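Long-range contacts in lantibiotic dehydratase (Microbispora corallina, PDB 5EHK), which probably dehydrates serine and threonine residues of the NAI-107 precursor peptide, drawing on glutamyl-tRNA as the source of an activating glutamate: residues R328-R333 with Q354-V359; V505-P510 with A784-P789; L824-R829 with Q865-R870; R1004-D1009 with L1099-V1104. One frame throughout, in Å; residues are numbered along the deposited sequence.

Contact 1: R328-R333 with Q354-V359; sequences REVDAR and QSTRRV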
loop_
_atom_site.group_PDB
_atom_site.type_symbol
_atom_site.label_atom_id
_atom_site.label_comp_id
_atom_site.label_asym_id
_atom_site.label_seq_id
_atom_site.Cartn_x
_atom_site.Cartn_y
_atom_site.Cartn_z
ATOM N N ARG A 328 24.260 23.130 -44.901
ATOM C CA ARG A 328 25.565 23.785 -44.762
ATOM C C ARG A 328 25.422 25.305 -44.679
ATOM O O ARG A 328 26.303 25.990 -44.166
ATOM C CB ARG A 328 26.468 23.437 -45.948
ATOM C CG ARG A 328 26.706 21.964 -46.135
ATOM C CD ARG A 328 27.730 21.694 -47.216
ATOM N NE ARG A 328 27.801 20.269 -47.511
ATOM C CZ ARG A 328 28.494 19.745 -48.510
ATOM N NH1 ARG A 328 29.200 20.526 -49.317
ATOM N NH2 ARG A 328 28.476 18.437 -48.699
ATOM N N GLU A 329 24.321 25.824 -45.213
ATOM C CA GLU A 329 24.069 27.250 -45.180
ATOM C C GLU A 329 23.724 27.636 -43.758
ATOM O O GLU A 329 24.202 28.652 -43.236
ATOM C CB GLU A 329 22.912 27.640 -46.108
ATOM C CG GLU A 329 22.897 29.144 -46.449
ATOM C CD GLU A 329 21.760 29.565 -47.380
ATOM O OE1 GLU A 329 21.461 28.843 -48.357
ATOM O OE2 GLU A 329 21.150 30.625 -47.116
ATOM N N VAL A 330 22.923 26.789 -43.119
ATOM C CA VAL A 330 22.495 27.028 -41.752
ATOM C C VAL A 330 23.694 26.931 -40.836
ATOM O O VAL A 330 23.841 27.723 -39.905
ATOM C CB VAL A 330 21.442 26.014 -41.326
ATOM C CG1 VAL A 330 21.265 26.034 -39.810
ATOM C CG2 VAL A 330 20.116 26.294 -42.051
ATOM N N ASP A 331 24.570 25.984 -41.128
ATOM C CA ASP A 331 25.813 25.881 -40.397
ATOM C C ASP A 331 26.572 27.204 -40.507
ATOM O O ASP A 331 26.968 27.801 -39.501
ATOM C CB ASP A 331 26.657 24.738 -40.945
ATOM C CG ASP A 331 27.882 24.474 -40.104
ATOM O OD1 ASP A 331 27.711 24.174 -38.898
ATOM O OD2 ASP A 331 29.010 24.581 -40.640
ATOM N N ALA A 332 26.737 27.673 -41.741
ATOM C CA ALA A 332 27.495 28.893 -42.005
ATOM C C ALA A 332 26.895 30.110 -41.292
ATOM O O ALA A 332 27.617 30.914 -40.699
ATOM C CB ALA A 332 27.592 29.139 -43.500
ATOM N N ARG A 333 25.574 30.237 -41.325
ATOM C CA ARG A 333 24.939 31.342 -40.620
ATOM C C ARG A 333 24.969 31.204 -39.096
ATOM O O ARG A 333 24.717 32.173 -38.379
ATOM C CB ARG A 333 23.517 31.598 -41.114
ATOM C CG ARG A 333 23.425 31.955 -42.576
ATOM C CD ARG A 333 21.980 32.204 -42.919
ATOM N NE ARG A 333 21.737 32.344 -44.347
ATOM C CZ ARG A 333 21.844 33.492 -45.001
ATOM N NH1 ARG A 333 22.222 34.587 -44.353
ATOM N NH2 ARG A 333 21.593 33.540 -46.302
ATOM N N GLN A 354 15.103 32.045 -41.373
ATOM C CA GLN A 354 14.434 31.694 -42.627
ATOM C C GLN A 354 15.284 30.686 -43.418
ATOM O O GLN A 354 14.755 29.907 -44.208
ATOM C CB GLN A 354 14.054 32.936 -43.465
ATOM C CG GLN A 354 15.026 33.304 -44.593
ATOM C CD GLN A 354 16.397 33.729 -44.087
ATOM O OE1 GLN A 354 16.567 33.996 -42.900
ATOM N NE2 GLN A 354 17.385 33.775 -44.986
ATOM N N SER A 355 16.596 30.702 -43.196
ATOM C CA SER A 355 17.497 29.720 -43.807
ATOM C C SER A 355 17.097 28.297 -43.394
ATOM O O SER A 355 16.902 27.419 -44.235
ATOM C CB SER A 355 18.955 30.020 -43.430
ATOM O OG SER A 355 19.851 29.126 -44.064
ATOM N N THR A 356 16.981 28.089 -42.087
ATOM C CA THR A 356 16.459 26.849 -41.541
ATOM C C THR A 356 15.039 26.568 -42.025
ATOM O O THR A 356 14.650 25.416 -42.166
ATOM C CB THR A 356 16.465 26.855 -39.981
ATOM O OG1 THR A 356 15.465 27.761 -39.485
ATOM C CG2 THR A 356 17.840 27.250 -39.437
ATOM N N ARG A 357 14.263 27.621 -42.251
ATOM C CA ARG A 357 12.884 27.483 -42.726
ATOM C C ARG A 357 12.832 26.965 -44.158
ATOM O O ARG A 357 11.823 26.384 -44.586
ATOM C CB ARG A 357 12.122 28.813 -42.628
ATOM C CG ARG A 357 11.836 29.274 -41.212
ATOM C CD ARG A 357 10.923 30.489 -41.191
ATOM N NE ARG A 357 9.618 30.200 -41.782
ATOM C CZ ARG A 357 8.605 29.626 -41.133
ATOM N NH1 ARG A 357 8.733 29.279 -39.855
ATOM N NH2 ARG A 357 7.455 29.399 -41.759
ATOM N N ARG A 358 13.906 27.211 -44.907
ATOM C CA ARG A 358 14.003 26.709 -46.272
ATOM C C ARG A 358 14.097 25.191 -46.238
ATOM O O ARG A 358 13.369 24.487 -46.944
ATOM C CB ARG A 358 15.200 27.326 -47.001
ATOM C CG ARG A 358 14.794 28.383 -48.037
ATOM C CD ARG A 358 15.994 29.132 -48.581
ATOM N NE ARG A 358 16.483 30.154 -47.661
ATOM C CZ ARG A 358 17.770 30.440 -47.481
ATOM N NH1 ARG A 358 18.699 29.771 -48.157
ATOM N NH2 ARG A 358 18.127 31.389 -46.617
ATOM N N VAL A 359 14.991 24.705 -45.385
ATOM C CA VAL A 359 15.144 23.285 -45.129
ATOM C C VAL A 359 13.832 22.696 -44.662
ATOM O O VAL A 359 13.370 21.696 -45.201
ATOM C CB VAL A 359 16.174 23.062 -44.019
ATOM C CG1 VAL A 359 16.107 21.634 -43.492
ATOM C CG2 VAL A 359 17.565 23.407 -44.522
#

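Contact 2: V505-P510 with A784-P789; sequences VHVVAP and AEIVVP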
loop_
_atom_site.group_PDB
_atom_site.type_symbol
_atom_site.label_atom_id
_atom_site.label_comp_id
_atom_site.label_asym_id
_atom_site.label_seq_id
_atom_site.Cartn_x
_atom_site.Cartn_y
_atom_site.Cartn_z
ATOM N N VAL A 505 25.032 26.201 -5.811
ATOM C CA VAL A 505 24.836 27.113 -4.682
ATOM C C VAL A 505 24.946 28.582 -5.038
ATOM O O VAL A 505 25.494 28.945 -6.078
ATOM C CB VAL A 505 25.788 26.825 -3.494
ATOM C CG1 VAL A 505 25.507 25.455 -2.853
ATOM C CG2 VAL A 505 27.232 26.973 -3.921
ATOM N N HIS A 506 24.383 29.411 -4.165
ATOM C CA HIS A 506 24.639 30.837 -4.155
ATOM C C HIS A 506 25.690 31.068 -3.077
ATOM O O HIS A 506 25.589 30.525 -1.963
ATOM C CB HIS A 506 23.387 31.601 -3.730
ATOM C CG HIS A 506 22.248 31.521 -4.701
ATOM N ND1 HIS A 506 22.388 31.796 -6.044
ATOM C CD2 HIS A 506 20.936 31.235 -4.508
ATOM C CE1 HIS A 506 21.215 31.668 -6.640
ATOM N NE2 HIS A 506 20.317 31.328 -5.731
ATOM N N VAL A 507 26.704 31.866 -3.404
ATOM C CA VAL A 507 27.631 32.368 -2.394
ATOM C C VAL A 507 27.404 33.854 -2.256
ATOM O O VAL A 507 27.442 34.577 -3.251
ATOM C CB VAL A 507 29.090 32.115 -2.759
ATOM C CG1 VAL A 507 29.979 32.652 -1.659
ATOM C CG2 VAL A 507 29.339 30.635 -2.953
ATOM N N VAL A 508 27.132 34.312 -1.039
ATOM C CA VAL A 508 26.870 35.739 -0.809
ATOM C C VAL A 508 27.674 36.356 0.345
ATOM O O VAL A 508 28.026 35.684 1.319
ATOM C CB VAL A 508 25.383 36.036 -0.608
ATOM C CG1 VAL A 508 24.652 35.946 -1.921
ATOM C CG2 VAL A 508 24.809 35.102 0.440
ATOM N N ALA A 509 27.965 37.646 0.206
ATOM C CA ALA A 509 28.808 38.378 1.154
ATOM C C ALA A 509 28.558 39.857 0.938
ATOM O O ALA A 509 28.032 40.239 -0.096
ATOM C CB ALA A 509 30.285 38.040 0.926
ATOM N N PRO A 510 28.921 40.699 1.914
ATOM C CA PRO A 510 28.814 42.162 1.741
ATOM C C PRO A 510 29.786 42.740 0.687
ATOM O O PRO A 510 29.464 43.703 -0.033
ATOM C CB PRO A 510 29.136 42.702 3.132
ATOM C CG PRO A 510 28.933 41.540 4.065
ATOM C CD PRO A 510 29.292 40.327 3.290
ATOM N N ALA A 784 23.620 34.659 -8.907
ATOM C CA ALA A 784 24.529 33.782 -9.603
ATOM C C ALA A 784 24.531 32.450 -8.906
ATOM O O ALA A 784 24.532 32.386 -7.673
ATOM C CB ALA A 784 25.902 34.364 -9.582
ATOM N N GLU A 785 24.503 31.385 -9.696
ATOM C CA GLU A 785 24.562 30.033 -9.163
ATOM C C GLU A 785 25.954 29.476 -9.414
ATOM O O GLU A 785 26.518 29.648 -10.497
ATOM C CB GLU A 785 23.500 29.141 -9.816
ATOM C CG GLU A 785 22.424 28.650 -8.857
ATOM C CD GLU A 785 21.129 28.261 -9.577
ATOM O OE1 GLU A 785 21.219 27.680 -10.684
ATOM O OE2 GLU A 785 20.024 28.575 -9.057
ATOM N N ILE A 786 26.511 28.827 -8.409
ATOM C CA ILE A 786 27.784 28.154 -8.566
ATOM C C ILE A 786 27.550 26.648 -8.532
ATOM O O ILE A 786 26.937 26.141 -7.597
ATOM C CB ILE A 786 28.756 28.595 -7.456
ATOM C CG1 ILE A 786 29.080 30.076 -7.646
ATOM C CG2 ILE A 786 30.008 27.777 -7.492
ATOM C CD1 ILE A 786 29.718 30.721 -6.455
ATOM N N VAL A 787 27.980 25.935 -9.567
ATOM C CA VAL A 787 27.863 24.480 -9.560
ATOM C C VAL A 787 29.194 23.832 -9.231
ATOM O O VAL A 787 30.116 23.815 -10.047
ATOM C CB VAL A 787 27.413 23.927 -10.912
ATOM C CG1 VAL A 787 27.107 22.454 -10.777
ATOM C CG2 VAL A 787 26.195 24.658 -11.401
ATOM N N VAL A 788 29.289 23.255 -8.049
ATOM C CA VAL A 788 30.544 22.686 -7.610
ATOM C C VAL A 788 30.467 21.184 -7.439
ATOM O O VAL A 788 29.745 20.705 -6.600
ATOM C CB VAL A 788 31.045 23.408 -6.323
ATOM C CG1 VAL A 788 29.903 24.068 -5.585
ATOM C CG2 VAL A 788 31.885 22.481 -5.427
ATOM N N PRO A 789 31.197 20.437 -8.278
ATOM C CA PRO A 789 31.305 18.975 -8.164
ATOM C C PRO A 789 32.146 18.585 -6.959
ATOM O O PRO A 789 32.980 19.363 -6.538
ATOM C CB PRO A 789 32.027 18.570 -9.454
ATOM C CG PRO A 789 31.779 19.732 -10.401
ATOM C CD PRO A 789 31.768 20.948 -9.535
#

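Contact 3: L824-R829 with Q865-R870; sequences LRVPRR and QHLRVR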
loop_
_atom_site.group_PDB
_atom_site.type_symbol
_atom_site.label_atom_id
_atom_site.label_comp_id
_atom_site.label_asym_id
_atom_site.label_seq_id
_atom_site.Cartn_x
_atom_site.Cartn_y
_atom_site.Cartn_z
ATOM N N LEU A 824 -4.074 -26.452 -4.840
ATOM C CA LEU A 824 -5.292 -26.677 -4.094
ATOM C C LEU A 824 -5.512 -25.530 -3.132
ATOM O O LEU A 824 -4.719 -25.311 -2.207
ATOM C CB LEU A 824 -5.233 -28.032 -3.387
ATOM C CG LEU A 824 -4.861 -29.192 -4.318
ATOM C CD1 LEU A 824 -4.697 -30.496 -3.539
ATOM C CD2 LEU A 824 -5.897 -29.334 -5.396
ATOM N N ARG A 825 -6.572 -24.764 -3.388
ATOM C CA ARG A 825 -6.843 -23.553 -2.612
ATOM C C ARG A 825 -7.499 -23.924 -1.293
ATOM O O ARG A 825 -8.670 -23.726 -1.097
ATOM C CB ARG A 825 -7.692 -22.561 -3.411
ATOM C CG ARG A 825 -7.065 -22.148 -4.745
ATOM C CD ARG A 825 -5.976 -21.105 -4.576
ATOM N NE ARG A 825 -5.001 -21.094 -5.671
ATOM C CZ ARG A 825 -3.918 -20.314 -5.692
ATOM N NH1 ARG A 825 -3.684 -19.480 -4.671
ATOM N NH2 ARG A 825 -3.073 -20.362 -6.725
ATOM N N VAL A 826 -6.700 -24.495 -0.414
ATOM C CA VAL A 826 -7.113 -24.857 0.915
ATOM C C VAL A 826 -6.477 -23.804 1.784
ATOM O O VAL A 826 -5.268 -23.731 1.861
ATOM C CB VAL A 826 -6.542 -26.261 1.291
ATOM C CG1 VAL A 826 -6.915 -26.653 2.708
ATOM C CG2 VAL A 826 -7.009 -27.328 0.301
ATOM N N PRO A 827 -7.286 -22.931 2.390
ATOM C CA PRO A 827 -6.716 -21.901 3.254
ATOM C C PRO A 827 -5.935 -22.526 4.383
ATOM O O PRO A 827 -6.240 -23.643 4.801
ATOM C CB PRO A 827 -7.944 -21.175 3.796
ATOM C CG PRO A 827 -9.079 -22.077 3.553
ATOM C CD PRO A 827 -8.749 -22.829 2.315
ATOM N N ARG A 828 -4.956 -21.785 4.885
ATOM C CA ARG A 828 -3.973 -22.323 5.815
ATOM C C ARG A 828 -4.577 -23.009 7.040
ATOM O O ARG A 828 -4.130 -24.093 7.412
ATOM C CB ARG A 828 -2.988 -21.217 6.219
ATOM C CG ARG A 828 -1.902 -21.632 7.197
ATOM C CD ARG A 828 -1.163 -22.871 6.741
ATOM N NE ARG A 828 -1.094 -23.882 7.801
ATOM C CZ ARG A 828 0.041 -24.237 8.385
ATOM N NH1 ARG A 828 1.182 -23.668 7.998
ATOM N NH2 ARG A 828 0.048 -25.157 9.336
ATOM N N ARG A 829 -5.609 -22.407 7.627
ATOM C CA ARG A 829 -6.265 -22.935 8.832
ATOM C C ARG A 829 -6.836 -24.332 8.601
ATOM O O ARG A 829 -6.887 -25.144 9.528
ATOM C CB ARG A 829 -7.396 -22.006 9.308
ATOM C CG ARG A 829 -6.949 -20.735 10.007
ATOM C CD ARG A 829 -8.118 -19.827 10.407
ATOM N NE ARG A 829 -9.209 -19.946 9.453
ATOM C CZ ARG A 829 -10.349 -20.582 9.725
ATOM N NH1 ARG A 829 -10.537 -21.082 10.946
ATOM N NH2 ARG A 829 -11.303 -20.704 8.797
ATOM N N GLN A 865 -2.471 -18.404 0.511
ATOM C CA GLN A 865 -1.856 -19.664 0.904
ATOM C C GLN A 865 -2.619 -20.849 0.358
ATOM O O GLN A 865 -3.851 -20.916 0.475
ATOM C CB GLN A 865 -1.779 -19.776 2.425
ATOM C CG GLN A 865 -0.542 -19.131 3.032
ATOM C CD GLN A 865 -0.628 -19.038 4.533
ATOM O OE1 GLN A 865 -1.620 -18.553 5.065
ATOM N NE2 GLN A 865 0.405 -19.507 5.231
ATOM N N HIS A 866 -1.883 -21.782 -0.240
ATOM C CA HIS A 866 -2.504 -22.977 -0.791
ATOM C C HIS A 866 -1.568 -24.168 -0.678
ATOM O O HIS A 866 -0.477 -24.043 -0.155
ATOM C CB HIS A 866 -2.940 -22.710 -2.218
ATOM C CG HIS A 866 -1.829 -22.251 -3.098
ATOM N ND1 HIS A 866 -1.239 -21.016 -2.954
ATOM C CD2 HIS A 866 -1.233 -22.835 -4.164
ATOM C CE1 HIS A 866 -0.294 -20.877 -3.869
ATOM N NE2 HIS A 866 -0.280 -21.961 -4.625
ATOM N N LEU A 867 -2.027 -25.334 -1.104
ATOM C CA LEU A 867 -1.168 -26.513 -1.157
ATOM C C LEU A 867 -0.850 -26.764 -2.605
ATOM O O LEU A 867 -1.664 -26.501 -3.473
ATOM C CB LEU A 867 -1.854 -27.754 -0.575
ATOM C CG LEU A 867 -2.220 -27.632 0.887
ATOM C CD1 LEU A 867 -3.049 -28.802 1.313
ATOM C CD2 LEU A 867 -0.954 -27.513 1.698
ATOM N N ARG A 868 0.346 -27.250 -2.869
ATOM C CA ARG A 868 0.664 -27.703 -4.211
ATOM C C ARG A 868 1.023 -29.167 -4.131
ATOM O O ARG A 868 1.857 -29.564 -3.337
ATOM C CB ARG A 868 1.808 -26.887 -4.789
ATOM C CG ARG A 868 1.454 -25.452 -4.889
ATOM C CD ARG A 868 2.426 -24.708 -5.716
ATOM N NE ARG A 868 1.842 -23.449 -6.155
ATOM C CZ ARG A 868 2.501 -22.511 -6.821
ATOM N NH1 ARG A 868 3.786 -22.695 -7.106
ATOM N NH2 ARG A 868 1.872 -21.396 -7.181
ATOM N N VAL A 869 0.371 -29.985 -4.925
ATOM C CA VAL A 869 0.694 -31.392 -4.900
ATOM C C VAL A 869 1.249 -31.769 -6.245
ATOM O O VAL A 869 0.669 -31.416 -7.268
ATOM C CB VAL A 869 -0.547 -32.237 -4.584
ATOM C CG1 VAL A 869 -0.187 -33.713 -4.537
ATOM C CG2 VAL A 869 -1.164 -31.771 -3.258
ATOM N N ARG A 870 2.378 -32.476 -6.262
ATOM C CA ARG A 870 2.942 -32.894 -7.555
ATOM C C ARG A 870 2.994 -34.402 -7.801
ATOM O O ARG A 870 3.441 -35.135 -6.949
ATOM C CB ARG A 870 4.342 -32.351 -7.764
ATOM C CG ARG A 870 4.651 -32.507 -9.226
ATOM C CD ARG A 870 6.084 -32.313 -9.605
ATOM N NE ARG A 870 7.055 -33.147 -8.897
ATOM C CZ ARG A 870 7.105 -34.468 -8.961
ATOM N NH1 ARG A 870 6.218 -35.137 -9.683
ATOM N NH2 ARG A 870 8.045 -35.119 -8.296
#

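Contact 4: R1004-D1009 with L1099-V1104; sequences RELPPD and LARGAV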
loop_
_atom_site.group_PDB
_atom_site.type_symbol
_atom_site.label_atom_id
_atom_site.label_comp_id
_atom_site.label_asym_id
_atom_site.label_seq_id
_atom_site.Cartn_x
_atom_site.Cartn_y
_atom_site.Cartn_z
ATOM N N ARG A 1004 23.193 -16.929 19.179
ATOM C CA ARG A 1004 22.370 -15.968 19.913
ATOM C C ARG A 1004 20.909 -15.990 19.475
ATOM O O ARG A 1004 20.026 -15.553 20.218
ATOM C CB ARG A 1004 22.941 -14.557 19.788
ATOM C CG ARG A 1004 22.953 -14.006 18.377
ATOM C CD ARG A 1004 23.649 -12.672 18.366
ATOM N NE ARG A 1004 24.993 -12.802 18.922
ATOM C CZ ARG A 1004 26.081 -13.093 18.217
ATOM N NH1 ARG A 1004 25.998 -13.270 16.902
ATOM N NH2 ARG A 1004 27.257 -13.193 18.832
ATOM N N GLU A 1005 20.658 -16.496 18.266
ATOM C CA GLU A 1005 19.311 -16.520 17.699
ATOM C C GLU A 1005 18.485 -17.676 18.268
ATOM O O GLU A 1005 17.377 -17.939 17.794
ATOM C CB GLU A 1005 19.387 -16.708 16.177
ATOM C CG GLU A 1005 20.103 -15.618 15.393
ATOM C CD GLU A 1005 20.082 -15.882 13.881
ATOM O OE1 GLU A 1005 19.652 -16.984 13.461
ATOM O OE2 GLU A 1005 20.486 -14.981 13.109
ATOM N N LEU A 1006 19.025 -18.371 19.269
ATOM C CA LEU A 1006 18.282 -19.420 19.960
ATOM C C LEU A 1006 16.998 -18.865 20.527
ATOM O O LEU A 1006 16.984 -17.782 21.085
ATOM C CB LEU A 1006 19.104 -20.047 21.083
ATOM C CG LEU A 1006 19.848 -21.345 20.786
ATOM C CD1 LEU A 1006 20.496 -21.313 19.407
ATOM C CD2 LEU A 1006 20.885 -21.597 21.864
ATOM N N PRO A 1007 15.909 -19.618 20.402
ATOM C CA PRO A 1007 14.627 -19.060 20.832
ATOM C C PRO A 1007 14.517 -19.049 22.341
ATOM O O PRO A 1007 15.136 -19.877 22.998
ATOM C CB PRO A 1007 13.614 -20.034 20.236
ATOM C CG PRO A 1007 14.357 -21.349 20.174
ATOM C CD PRO A 1007 15.788 -20.990 19.873
ATOM N N PRO A 1008 13.783 -18.074 22.884
ATOM C CA PRO A 1008 13.433 -17.984 24.301
ATOM C C PRO A 1008 13.108 -19.347 24.907
ATOM O O PRO A 1008 13.814 -19.781 25.819
ATOM C CB PRO A 1008 12.186 -17.096 24.284
ATOM C CG PRO A 1008 12.325 -16.253 23.020
ATOM C CD PRO A 1008 13.439 -16.834 22.173
ATOM N N ASP A 1009 12.093 -20.018 24.366
ATOM C CA ASP A 1009 11.614 -21.310 24.874
ATOM C C ASP A 1009 12.724 -22.346 25.066
ATOM O O ASP A 1009 12.582 -23.282 25.857
ATOM C CB ASP A 1009 10.599 -21.886 23.889
ATOM C CG ASP A 1009 9.400 -21.000 23.708
ATOM O OD1 ASP A 1009 8.672 -20.764 24.700
ATOM O OD2 ASP A 1009 9.243 -20.476 22.586
ATOM N N LEU A 1099 15.430 -24.581 18.560
ATOM C CA LEU A 1099 15.258 -25.653 19.531
ATOM C C LEU A 1099 16.146 -26.842 19.220
ATOM O O LEU A 1099 16.854 -27.342 20.086
ATOM C CB LEU A 1099 13.801 -26.124 19.602
ATOM C CG LEU A 1099 12.748 -25.414 20.456
ATOM C CD1 LEU A 1099 12.173 -24.179 19.799
ATOM C CD2 LEU A 1099 11.643 -26.398 20.751
ATOM N N ALA A 1100 16.102 -27.297 17.979
ATOM C CA ALA A 1100 16.863 -28.460 17.588
ATOM C C ALA A 1100 18.343 -28.120 17.557
ATOM O O ALA A 1100 19.178 -28.930 17.968
ATOM C CB ALA A 1100 16.397 -28.953 16.231
ATOM N N ARG A 1101 18.656 -26.917 17.072
ATOM C CA ARG A 1101 20.042 -26.455 16.967
ATOM C C ARG A 1101 20.722 -26.403 18.328
ATOM O O ARG A 1101 21.800 -26.977 18.511
ATOM C CB ARG A 1101 20.123 -25.114 16.251
ATOM C CG ARG A 1101 21.529 -24.613 16.046
ATOM C CD ARG A 1101 21.530 -23.269 15.313
ATOM N NE ARG A 1101 20.868 -22.176 16.028
ATOM C CZ ARG A 1101 19.783 -21.534 15.598
ATOM N NH1 ARG A 1101 19.203 -21.875 14.461
ATOM N NH2 ARG A 1101 19.274 -20.541 16.313
ATOM N N GLY A 1102 20.087 -25.704 19.270
ATOM C CA GLY A 1102 20.548 -25.665 20.646
ATOM C C GLY A 1102 20.751 -27.063 21.216
ATOM O O GLY A 1102 21.859 -27.404 21.627
ATOM N N ALA A 1103 19.696 -27.880 21.202
ATOM C CA ALA A 1103 19.721 -29.236 21.780
ATOM C C ALA A 1103 20.888 -30.116 21.311
ATOM O O ALA A 1103 21.569 -30.741 22.129
ATOM C CB ALA A 1103 18.387 -29.956 21.550
ATOM N N VAL A 1104 21.094 -30.201 20.001
ATOM C CA VAL A 1104 22.142 -31.066 19.489
ATOM C C VAL A 1104 23.527 -30.446 19.681
ATOM O O VAL A 1104 24.513 -31.165 19.780
ATOM C CB VAL A 1104 21.916 -31.482 18.024
ATOM C CG1 VAL A 1104 20.545 -32.127 17.871
ATOM C CG2 VAL A 1104 22.101 -30.302 17.097
#

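Contact 1: R328-R333 with Q354-V359
E329 OE2 is the most heavily used acceptor between helices 318-339 and 346-359, and two arginines share it. With CG anti to the backbone N (chi1 -162°) and the chain extended beyond, the carboxylate reaches the guanidinium of R358, which meets it end-on. R358 NH1 donates to E329 OE2 at 2.8 Å, and R358 NH2 donates to the same E329 OE2 at 3.2 Å. From one turn further along its own helix, R333 NH2 adds a bond to E329 OE2 at 3.1 Å, with R333 NE as a weak fourth donor. E329, R333 and R358 thus form a salt-bridge network. All three stronger bonds lie near the guanidinium planes but rise above the carboxylate plane. The guanidinium planes stand 88° apart, R333 NH2 4.1 Å from R358 NH2; the shared negative charge probably offsets their repulsion. Beside the network V330 CG2 lies against T356 CG2 at 3.6 Å and against S355 OG. T356 OG1 bonds back to I353 O. The helices form an antiparallel hairpin, the axes of segments 328-333 and 354-359 running at 165° and 9.2 Å apart. V330 and D331 touch L295 of helix 294-306, while W176 of helix 174-185 donates to T356 O.

Contact 2: V505-P510 with A784-P789
V505 O is gripped twice: I786 N donates to it at 2.5 Å along a nearly straight N-H (170°), and E785 CA adds a CA-H...O contact to V505 O at 3.4 Å. The return bond runs from V505 N to I786 O at 2.6 Å, so V505 and I786 form a hydrogen-bonded antiparallel pair between strands 500-508 and 785-792. Both bonds lie in the planes of their carbonyls. The short strand segments are turned 119° from each other, and they diverge after H506, toward V508, while V788 still bonds to the backbone of L503; strand 500-508 goes on to pair with 521-524, while E785 and V787 bond to strand 6-17 through R15 and M13. H506 adds a side-chain link. Its CG lies anti to the carbonyl carbon (chi1 -67°), which brings the ring edge round so that ND1 donates to A784 O at 2.8 Å, in the plane of the ring but from above the carbonyl plane. The imidazole proton on ND1 is thus spoken for. E785 sets CG beside H506 CE1 and sends its carboxylate to R15 in a salt bridge. On the face carrying V505 and I786, I386 of helix 380-395 covers V505 and V788. V505 CG2 approaches V788 CG1 at 4.3 Å, and V507 CG2 touches the tip of the isoleucine, I786 CD1, at 3.5 Å.

Contact 3: L824-R829 with Q865-R870
Three torsions bring R825 over H866: the arginine has CG anti to its carbonyl carbon and bends at chi2 (-79°), while H866 holds CG in the crowded position between backbone N and carbonyl carbon (chi1 56°). The side chains then run side by side in the same direction, and the guanidinium lies flat on the imidazole, centres 3.8 Å apart and planes at 21°. R825 NH1 sits above the ring, offset toward its rim, so it meets the face and not a nitrogen lone pair. Beneath them the backbones pair as antiparallel strands of the four-stranded sheet 853-861, 864-872, 819-824, 902-905. L824 N donates to L867 O at 2.8 Å and L867 N to L824 O at 2.9 Å, both nearly straight. L824 O also receives a weak bond from V826 N, closing an inverse gamma turn centred on R825, where the chain leaves the strand for helix 828-837. L824 CD1 packs on V869 CG2 at 3.8 Å, with F834 of that helix against L824, V826 and L867. At the far end the amide of Q865 lies across CB and CG of R828, while R829 forms salt bridges to D212 and D431 of the second subunit. H866 ND1 donates to G864 O, and H866 NE2 accepts from R868 NE at 3.0 Å, a pattern that favours a neutral imidazole. R825 forms salt bridges with D861 and E903, so its charge is probably balanced by these carboxylates, with the imidazole stacked on one face.

Contact 4: R1004-D1009 with L1099-V1104
R1101 leaves helix 1090-1109 with CG anti to the backbone N (chi1 -177°); CB, CG and CD run straight out toward the loop, and a bend at chi3 (62°) then turns the guanidinium toward L1006 and E1005. NE is the first atom to meet the other segment, 3.5 Å from L1006 CD1. CZ follows, with R1101 CZ 3.9 Å from L1006 CD1. At the tip R1101 NH2 comes closest to that methyl, 3.4 Å from L1006 CD1, which sits at the edge of the flat group, near its plane. The same R1101 NH2 lies 3.5 Å from E1005 O, again near the plane, and 3.8 Å from E1005 CB. The carboxylate of E1005 does not complete a salt bridge: its OE1 is 4.6 Å from R1101 NH2 and well out of the guanidinium plane, so any attraction is probably one of charge alone, while E1005 OE1 takes a weak hydrogen bond from G1002 N. Behind this lies a loop-to-helix transition: the loop 1005-1007, ending at P1007, the N-cap of the short helix 1008-1011, lies along the side of the long C-terminal helix 1090-1109. L1006 sends its other branch to the helix backbone, CD2 lying 4.3 Å from G1102 CA. One turn earlier on the helix, L1099 CD1 meets P1007 CG at 3.6 Å, the two side chains crossing obliquely. L1099 also packs on W1017 of helix 1014-1020, whose NE1 donates to D1009 O.

From the N terminus the four contacts follow in series; none nests in or crosses another. Contact 1 closes the shortest loop, joining two consecutive helices. Contact 2 spans 273 residues and brings strand 785-792 back to strand 500-508, so that it joins two distant strands across a mixed run of helices and strands. Contact 3 then closes a loop of 35 residues, two helices and a strand, by pairing strands 819-824 and 864-872 of the four-stranded sheet. Contact 4 closes one of 89, mostly helical, fixing the loop before helix 1008-1011 to helix 1090-1109. Contacts 3 and 4 have centres about 30 Å apart, whereas contact 1 lies across the chain's centre from both, its centre about 72 Å from contact 3's.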